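Local coordinates for protein cellulase (Rhodothermus marinus, PDB 3B7M) that probably hydrolyses internal beta-1,4-glucosidic bonds of cellulose as a family 12 endoglucanase, here an engineered form of a thermostable enzyme, at residues 56-62 with 194-200. Residues are numbered along the deposited sequence; the frame is centred on the assembly and turned at random.
Sequences VAAYPNI and QTGFELF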
loop_
_atom_site.group_PDB
_atom_site.type_symbol
_atom_site.label_atom_id
_atom_site.label_comp_id
_atom_site.label_asym_id
_atom_site.label_seq_id
_atom_site.Cartn_x
_atom_site.Cartn_y
_atom_site.Cartn_z
ATOM N N VAL A 56 -13.156 3.336 -0.404
ATOM C CA VAL A 56 -12.124 3.672 -1.380
ATOM C C VAL A 56 -12.659 3.600 -2.815
ATOM O O VAL A 56 -13.345 2.632 -3.179
ATOM C CB VAL A 56 -10.916 2.700 -1.245
ATOM C CG1 VAL A 56 -9.904 2.940 -2.333
ATOM C CG2 VAL A 56 -10.261 2.847 0.115
ATOM N N ALA A 57 -12.349 4.629 -3.609
ATOM C CA ALA A 57 -12.680 4.666 -5.026
ATOM C C ALA A 57 -11.624 3.955 -5.874
ATOM O O ALA A 57 -11.951 3.219 -6.802
ATOM C CB ALA A 57 -12.825 6.101 -5.486
ATOM N N ALA A 58 -10.356 4.166 -5.532
ATOM C CA ALA A 58 -9.242 3.724 -6.357
ATOM C C ALA A 58 -7.983 3.650 -5.518
ATOM O O ALA A 58 -7.873 4.338 -4.488
ATOM C CB ALA A 58 -9.036 4.687 -7.500
ATOM N N TYR A 59 -7.037 2.830 -5.960
ATOM C CA TYR A 59 -5.730 2.743 -5.310
ATOM C C TYR A 59 -4.658 2.580 -6.388
ATOM O O TYR A 59 -4.139 1.465 -6.592
ATOM C CB TYR A 59 -5.717 1.581 -4.302
ATOM C CG TYR A 59 -4.395 1.340 -3.566
ATOM C CD1 TYR A 59 -3.720 2.374 -2.912
ATOM C CD2 TYR A 59 -3.854 0.058 -3.489
ATOM C CE1 TYR A 59 -2.521 2.138 -2.216
ATOM C CE2 TYR A 59 -2.659 -0.195 -2.803
ATOM C CZ TYR A 59 -1.999 0.852 -2.174
ATOM O OH TYR A 59 -0.824 0.597 -1.512
ATOM N N PRO A 60 -4.347 3.675 -7.120
ATOM C CA PRO A 60 -3.280 3.550 -8.119
ATOM C C PRO A 60 -1.997 3.282 -7.350
ATOM O O PRO A 60 -1.785 3.875 -6.293
ATOM C CB PRO A 60 -3.235 4.935 -8.768
ATOM C CG PRO A 60 -3.813 5.873 -7.702
ATOM C CD PRO A 60 -4.895 5.050 -7.059
ATOM N N ASN A 61 -1.169 2.367 -7.841
ATOM C CA ASN A 61 -0.073 1.870 -7.017
ATOM C C ASN A 61 1.099 1.332 -7.809
ATOM O O ASN A 61 0.970 1.008 -8.988
ATOM C CB ASN A 61 -0.586 0.800 -6.039
ATOM C CG ASN A 61 -0.958 -0.492 -6.728
ATOM O OD1 ASN A 61 -0.135 -1.391 -6.836
ATOM N ND2 ASN A 61 -2.194 -0.587 -7.214
ATOM N N ILE A 62 2.249 1.242 -7.154
ATOM C CA ILE A 62 3.375 0.500 -7.702
ATOM C C ILE A 62 3.598 -0.736 -6.831
ATOM O O ILE A 62 3.565 -0.645 -5.598
ATOM C CB ILE A 62 4.652 1.379 -7.831
ATOM C CG1 ILE A 62 5.823 0.566 -8.407
ATOM C CG2 ILE A 62 4.980 2.074 -6.502
ATOM C CD1 ILE A 62 6.977 1.439 -8.965
ATOM N N GLN A 194 3.039 -3.267 -2.053
ATOM C CA GLN A 194 2.603 -2.167 -2.913
ATOM C C GLN A 194 2.650 -0.870 -2.142
ATOM O O GLN A 194 2.507 -0.883 -0.921
ATOM C CB GLN A 194 1.152 -2.358 -3.339
ATOM C CG GLN A 194 0.751 -3.758 -3.705
ATOM C CD GLN A 194 -0.691 -3.828 -4.105
ATOM O OE1 GLN A 194 -1.572 -3.459 -3.345
ATOM N NE2 GLN A 194 -0.945 -4.298 -5.309
ATOM N N THR A 195 2.814 0.250 -2.848
ATOM C CA THR A 195 2.512 1.542 -2.256
ATOM C C THR A 195 1.816 2.431 -3.292
ATOM O O THR A 195 1.980 2.239 -4.497
ATOM C CB THR A 195 3.751 2.240 -1.700
ATOM O OG1 THR A 195 3.340 3.238 -0.756
ATOM C CG2 THR A 195 4.577 2.891 -2.833
ATOM N N GLY A 196 1.041 3.391 -2.805
ATOM C CA GLY A 196 0.345 4.339 -3.659
ATOM C C GLY A 196 -0.660 5.125 -2.837
ATOM O O GLY A 196 -0.455 5.339 -1.643
ATOM N N PHE A 197 -1.738 5.560 -3.482
ATOM C CA PHE A 197 -2.683 6.443 -2.855
ATOM C C PHE A 197 -4.076 5.836 -2.909
ATOM O O PHE A 197 -4.564 5.505 -3.985
ATOM C CB PHE A 197 -2.648 7.815 -3.541
ATOM C CG PHE A 197 -1.254 8.384 -3.683
ATOM C CD1 PHE A 197 -0.659 9.073 -2.641
ATOM C CD2 PHE A 197 -0.534 8.205 -4.856
ATOM C CE1 PHE A 197 0.630 9.600 -2.770
ATOM C CE2 PHE A 197 0.756 8.709 -4.989
ATOM C CZ PHE A 197 1.338 9.405 -3.943
ATOM N N GLU A 198 -4.703 5.662 -1.750
ATOM C CA GLU A 198 -6.117 5.291 -1.699
ATOM C C GLU A 198 -6.913 6.578 -1.895
ATOM O O GLU A 198 -6.803 7.496 -1.077
ATOM C CB GLU A 198 -6.482 4.648 -0.351
ATOM C CG GLU A 198 -5.888 3.267 -0.126
ATOM C CD GLU A 198 -6.621 2.482 0.968
ATOM O OE1 GLU A 198 -6.785 3.014 2.092
ATOM O OE2 GLU A 198 -7.021 1.329 0.698
ATOM N N LEU A 199 -7.665 6.655 -2.996
ATOM C CA LEU A 199 -8.426 7.859 -3.349
ATOM C C LEU A 199 -9.885 7.742 -2.939
ATOM O O LEU A 199 -10.539 6.734 -3.202
ATOM C CB LEU A 199 -8.313 8.157 -4.855
ATOM C CG LEU A 199 -6.897 8.344 -5.399
ATOM C CD1 LEU A 199 -6.924 8.725 -6.870
ATOM C CD2 LEU A 199 -6.135 9.412 -4.575
ATOM N N PHE A 200 -10.386 8.770 -2.266
ATOM C CA PHE A 200 -11.800 8.814 -1.915
ATOM C C PHE A 200 -12.471 9.907 -2.737
ATOM O O PHE A 200 -13.425 9.636 -3.463
ATOM C CB PHE A 200 -12.015 9.029 -0.410
ATOM C CG PHE A 200 -11.527 7.892 0.444
ATOM C CD1 PHE A 200 -10.162 7.706 0.679
ATOM C CD2 PHE A 200 -12.431 6.997 1.013
ATOM C CE1 PHE A 200 -9.707 6.662 1.482
ATOM C CE2 PHE A 200 -11.986 5.946 1.809
ATOM C CZ PHE A 200 -10.619 5.779 2.045
#
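A classic beta bulge interrupts this antiparallel pairing in the beta-jelly-roll of a family 12 glycosyl hydrolase: A57 and A58 both face L199. L199 O takes A57 N at 2.8 Å and, weakly, A58 N. L199 N returns a nearly straight bond to A58 O (172° at the hydrogen). Further along, F197 N reaches P60 O, and I62 and T195 exchange two backbone bonds. The Y59 ring turns its edge to strand 189-199, with F197 O and E198 N near the ring plane. Its CG, anti to the backbone N (chi1 178°), carries the ring across that strand, where the hydroxyl bonds to A95 O on strand 91-101. Y59 CD1 is 3.6 Å from E198 CG. Q194 OE1 meets the ring edge at Y59 CE2, while Q194 NE2 bonds to Q63 OE1. N61 CB sits over one face. With an alanine in place of Y59, a gap is likely to open beside G196 and A95 O to lose the tyrosine hydroxyl. N61 ND2 closes back on Y59 O in a straight bond that fixes the amide's turn. At the bulge end, V56 CA rests over a face of the F200 ring, while V56 CG2 touches F200 CZ at 3.5 Å.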